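PDB 3CAN: pyruvate-formate lyase-activating enzyme from Bacteroides vulgatus ATCC 8482, which belongs to the radical SAM superfamily, here a fragment in which helices pack against a parallel beta sheet akin to part of a TIM barrel. Local coordinates for residues K45-V48 / D49-R53; T68-Q71 / T72-V76. All coordinates share one frame; numbering follows the deposited sequence. Where two conformers were deposited one is given.

Interaction 1 of 2, residues K45-V48 / D49-R53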
loop_
_atom_site.group_PDB
_atom_site.type_symbol
_atom_site.label_atom_id
_atom_site.label_comp_id
_atom_site.label_asym_id
_atom_site.label_seq_id
_atom_site.Cartn_x
_atom_site.Cartn_y
_atom_site.Cartn_z
ATOM N N LYS A 45 -9.875 5.199 -23.045
ATOM C CA LYS A 45 -10.367 3.844 -22.903
ATOM C C LYS A 45 -9.476 2.791 -23.595
ATOM O O LYS A 45 -9.330 1.689 -23.067
ATOM C CB LYS A 45 -11.837 3.741 -23.339
ATOM C CG LYS A 45 -12.136 4.141 -24.756
ATOM C CD LYS A 45 -13.641 4.364 -24.961
ATOM C CE LYS A 45 -13.927 5.082 -26.254
ATOM N NZ LYS A 45 -13.333 4.391 -27.441
ATOM N N GLU A 46 -8.857 3.118 -24.734
ATOM C CA GLU A 46 -7.959 2.146 -25.393
ATOM C C GLU A 46 -6.754 1.831 -24.494
ATOM O O GLU A 46 -6.234 0.714 -24.520
ATOM C CB GLU A 46 -7.489 2.601 -26.798
ATOM C CG GLU A 46 -6.141 3.348 -26.840
ATOM C CD GLU A 46 -5.449 3.347 -28.221
ATOM O OE1 GLU A 46 -6.128 3.407 -29.277
ATOM O OE2 GLU A 46 -4.196 3.316 -28.243
ATOM N N THR A 47 -6.317 2.806 -23.702
ATOM C CA THR A 47 -5.187 2.584 -22.802
ATOM C C THR A 47 -5.580 1.714 -21.616
ATOM O O THR A 47 -4.809 0.858 -21.201
ATOM C CB THR A 47 -4.583 3.890 -22.282
ATOM O OG1 THR A 47 -4.338 4.764 -23.393
ATOM C CG2 THR A 47 -3.261 3.590 -21.543
ATOM N N VAL A 48 -6.773 1.935 -21.076
ATOM C CA VAL A 48 -7.284 1.077 -20.008
ATOM C C VAL A 48 -7.334 -0.361 -20.523
ATOM O O VAL A 48 -6.919 -1.275 -19.849
ATOM C CB VAL A 48 -8.680 1.513 -19.524
ATOM C CG1 VAL A 48 -9.218 0.531 -18.468
ATOM C CG2 VAL A 48 -8.635 2.948 -18.966
ATOM N N ASP A 49 -7.830 -0.552 -21.740
ATOM C CA ASP A 49 -7.903 -1.895 -22.331
ATOM C C ASP A 49 -6.522 -2.543 -22.466
ATOM O O ASP A 49 -6.351 -3.728 -22.137
ATOM C CB ASP A 49 -8.569 -1.840 -23.710
ATOM C CG ASP A 49 -10.045 -1.524 -23.643
ATOM O OD1 ASP A 49 -10.628 -1.529 -22.541
ATOM O OD2 ASP A 49 -10.629 -1.273 -24.724
ATOM N N GLU A 50 -5.538 -1.775 -22.934
ATOM C CA GLU A 50 -4.182 -2.300 -23.109
ATOM C C GLU A 50 -3.523 -2.606 -21.765
ATOM O O GLU A 50 -2.815 -3.593 -21.640
ATOM C CB GLU A 50 -3.308 -1.337 -23.918
ATOM C CG GLU A 50 -1.920 -1.887 -24.297
ATOM C CD GLU A 50 -1.961 -3.097 -25.236
ATOM O OE1 GLU A 50 -2.982 -3.305 -25.928
ATOM O OE2 GLU A 50 -0.956 -3.844 -25.283
ATOM N N VAL A 51 -3.754 -1.760 -20.762
ATOM C CA VAL A 51 -3.255 -2.039 -19.407
ATOM C C VAL A 51 -3.836 -3.359 -18.887
ATOM O O VAL A 51 -3.107 -4.209 -18.385
ATOM C CB VAL A 51 -3.562 -0.898 -18.417
ATOM C CG1 VAL A 51 -3.291 -1.362 -16.968
ATOM C CG2 VAL A 51 -2.699 0.334 -18.752
HETATM N N MSE A 52 -5.139 -3.565 -19.061
HETATM C CA MSE A 52 -5.765 -4.827 -18.641
HETATM C C MSE A 52 -5.170 -6.061 -19.337
HETATM O O MSE A 52 -5.073 -7.125 -18.741
HETATM C CB MSE A 52 -7.279 -4.775 -18.839
HETATM C CG MSE A 52 -7.999 -3.896 -17.846
HETATM SE SE MSE A 52 -9.940 -4.070 -17.953
HETATM C CE MSE A 52 -10.241 -3.143 -19.624
ATOM N N ARG A 53 -4.747 -5.922 -20.588
ATOM C CA ARG A 53 -4.105 -7.027 -21.275
ATOM C C ARG A 53 -2.729 -7.377 -20.699
ATOM O O ARG A 53 -2.194 -8.460 -20.979
ATOM C CB ARG A 53 -3.985 -6.720 -22.767
ATOM C CG ARG A 53 -5.295 -6.842 -23.502
ATOM C CD ARG A 53 -5.078 -6.845 -25.003
ATOM N NE ARG A 53 -5.014 -5.492 -25.518
ATOM C CZ ARG A 53 -6.076 -4.750 -25.838
ATOM N NH1 ARG A 53 -5.902 -3.520 -26.277
ATOM N NH2 ARG A 53 -7.316 -5.218 -25.721
HETATM O O HOH W 1 -6.415 -0.916 -26.848
#
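Met-52, built as selenomethionine, reaches back one helical turn to Val-48. Its backbone N donates a nearly straight bond to Val-48 O (3.0 Å, 165° at the hydrogen). The side chain then returns to the same carbonyl: CB starts beside it, and CG comes closer, 3.5 Å from Val-48 O. With CG anti to the carbonyl carbon (chi1 -73°) the chain runs extended as far as SE, then bends at chi3 (-72°). That bend turns the methyl CE back towards Val-48 O once more and to 4.0 Å from Val-48 CG1, and the two side chains cross obliquely.

One residue before each of these, Val-51 N donates to Thr-47 O (2.9 Å), and Val-51 CG2 lies 3.3 Å from that oxygen. Elsewhere the helix turns polar. Asp-49 N bonds to Lys-45 O. Arg-53 grips Glu-50 OE1 side-on in a salt bridge, with NE at 3.0 Å and NH1 at 2.9 Å; the oxygen lies in the guanidinium plane and takes both bonds, while water 1, which donates to Glu-46 O (2.8 Å), accepts a weak one from Arg-53 NH1.

Helix 45-53 is the crossover of a beta-alpha-beta unit between strands 35-38 and 57-61. The chemistry implies mixed ties: helix 79-90 is met both by Val-48, on Val-88, and by the Asp-49–Arg-87 salt bridge, Val-51 and Met-52 turn to Leu-58, and Glu-50 and Arg-53 pair along the helix.

Interaction 2 of 2, residues T68-Q71 / T72-V76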
loop_
_atom_site.group_PDB
_atom_site.type_symbol
_atom_site.label_atom_id
_atom_site.label_comp_id
_atom_site.label_asym_id
_atom_site.label_seq_id
_atom_site.Cartn_x
_atom_site.Cartn_y
_atom_site.Cartn_z
ATOM N N THR A 68 -17.657 17.884 -6.830
ATOM C CA THR A 68 -17.127 19.126 -6.263
ATOM C C THR A 68 -16.120 18.826 -5.153
ATOM O O THR A 68 -15.020 19.416 -5.122
ATOM C CB THR A 68 -18.262 20.018 -5.777
ATOM O OG1 THR A 68 -19.116 20.318 -6.891
ATOM C CG2 THR A 68 -17.715 21.332 -5.175
ATOM N N VAL A 69 -16.452 17.877 -4.279
ATOM C CA VAL A 69 -15.478 17.400 -3.280
ATOM C C VAL A 69 -14.247 16.843 -4.000
ATOM O O VAL A 69 -13.100 17.156 -3.657
ATOM C CB VAL A 69 -16.073 16.327 -2.342
ATOM C CG1 VAL A 69 -14.976 15.715 -1.442
ATOM C CG2 VAL A 69 -17.198 16.911 -1.502
ATOM N N HIS A 70 -14.480 16.025 -5.017
ATOM C CA HIS A 70 -13.384 15.405 -5.765
ATOM C C HIS A 70 -12.471 16.449 -6.419
ATOM O O HIS A 70 -11.243 16.319 -6.377
ATOM C CB HIS A 70 -13.947 14.442 -6.810
ATOM C CG HIS A 70 -12.948 13.455 -7.332
ATOM N ND1 HIS A 70 -12.900 12.147 -6.901
ATOM C CD2 HIS A 70 -11.966 13.584 -8.250
ATOM C CE1 HIS A 70 -11.927 11.515 -7.535
ATOM N NE2 HIS A 70 -11.341 12.367 -8.356
ATOM N N GLN A 71 -13.064 17.486 -7.007
ATOM C CA GLN A 71 -12.294 18.561 -7.651
ATOM C C GLN A 71 -11.468 19.344 -6.636
ATOM O O GLN A 71 -10.331 19.727 -6.908
ATOM C CB GLN A 71 -13.228 19.514 -8.403
ATOM C CG GLN A 71 -12.550 20.763 -8.966
ATOM C CD GLN A 71 -11.554 20.468 -10.070
ATOM O OE1 GLN A 71 -11.792 19.613 -10.920
ATOM N NE2 GLN A 71 -10.436 21.203 -10.081
ATOM N N THR A 72 -12.048 19.572 -5.463
ATOM C CA THR A 72 -11.387 20.316 -4.401
ATOM C C THR A 72 -10.143 19.613 -3.881
ATOM O O THR A 72 -9.116 20.255 -3.645
ATOM C CB THR A 72 -12.353 20.553 -3.230
ATOM O OG1 THR A 72 -13.357 21.482 -3.647
ATOM C CG2 THR A 72 -11.623 21.108 -2.016
ATOM N N PHE A 73 -10.237 18.299 -3.708
ATOM C CA PHE A 73 -9.172 17.512 -3.089
ATOM C C PHE A 73 -8.282 16.794 -4.104
ATOM O O PHE A 73 -7.179 16.370 -3.764
ATOM C CB PHE A 73 -9.773 16.510 -2.098
ATOM C CG PHE A 73 -10.335 17.155 -0.857
ATOM C CD1 PHE A 73 -9.630 17.128 0.338
ATOM C CD2 PHE A 73 -11.560 17.809 -0.891
ATOM C CE1 PHE A 73 -10.146 17.731 1.479
ATOM C CE2 PHE A 73 -12.080 18.416 0.243
ATOM C CZ PHE A 73 -11.373 18.378 1.429
ATOM N N CYS A 74 -8.745 16.660 -5.344
ATOM C CA CYS A 74 -7.986 15.937 -6.373
ATOM C C CYS A 74 -7.646 16.770 -7.594
ATOM O O CYS A 74 -6.935 16.293 -8.476
ATOM C CB CYS A 74 -8.754 14.709 -6.836
ATOM S SG CYS A 74 -9.375 13.749 -5.485
ATOM N N ASP A 75 -8.151 17.998 -7.657
ATOM C CA ASP A 75 -7.916 18.878 -8.805
ATOM C C ASP A 75 -8.466 18.281 -10.098
ATOM O O ASP A 75 -8.034 18.647 -11.193
ATOM C CB ASP A 75 -6.417 19.203 -8.960
ATOM C CG ASP A 75 -5.940 20.254 -7.980
ATOM O OD1 ASP A 75 -6.599 21.308 -7.879
ATOM O OD2 ASP A 75 -4.902 20.031 -7.323
ATOM N N VAL A 76 -9.417 17.365 -9.969
ATOM C CA VAL A 76 -10.047 16.776 -11.137
ATOM C C VAL A 76 -11.467 16.374 -10.768
ATOM O O VAL A 76 -11.728 15.970 -9.629
ATOM C CB VAL A 76 -9.235 15.566 -11.665
ATOM C CG1 VAL A 76 -9.195 14.451 -10.629
ATOM C CG2 VAL A 76 -9.807 15.062 -12.983
HETATM O O HOH W 2 -9.390 22.518 -7.343
#
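Cys-74 places its sulfur squarely over one face of the His-70 ring, a sulfur-aromatic contact with SG 3.8 Å from the ring centroid and 11° off the ring normal. SG gets there by standing anti to its own carbonyl carbon (chi1 -48°), which swings it back over the preceding turn. Val-76 O lies at the edge of the same ring, near its plane, though so close an approach is doubtful. The Val-76 side chain runs alongside the ring, pointing the same way. The Phe-73 ring offers an edge instead: CD2 is 3.2 Å from Val-69 O, which lies in the ring plane, and 4.0 Å from Val-69 CG1. Past this pair, Phe-73 also touches Val-105.

All of this sits at the C-terminal end of helix 67-74, a short helix in the connection from strand 57-61 to strand 95-101, ahead of helix 79-90. Asp-66 OD1 accepts a bond from Val-69 N at the other end. Cys-74 N still makes a helical bond, 2.7 Å to His-70 O. At Asp-75 the backbone turns left-handed, with phi +61°, and Asp-75 N makes a weak bond to Gln-71 O (2.9 Å).

Gln-71 bends at its second torsion and folds its amide over this turn. Its OE1 lies 3.3 Å from Val-76 CA, while NE2 donates to water 2. The same water donates to Gln-71 O (3.0 Å) and to Asp-75 OD1 (3.1 Å), tying backbone and both polar side chains together where the helix gives out.

Overall arrangement
From the N terminus the chain passes strand 6-10, helix 18-30 and strand 35-38 before reaching interaction 1 on helix 45-53. Strand 57-61 follows, then interaction 2 on helix 67-74 and its exit turn. The contacts are in series, neither nesting within nor crossing the other. Each is local, within a turn of helix or, in interaction 2, a turn and its exit; neither closes a loop. The centres of interactions 1 and 2 are 25 Å apart, and their nearest atoms about 14 Å apart. Interaction 1 belongs to a crossover helix packed between helices 18-30 and 79-90 and against strand 57-61; interaction 2 is a surface contact in the segment leading from that strand towards helix 79-90.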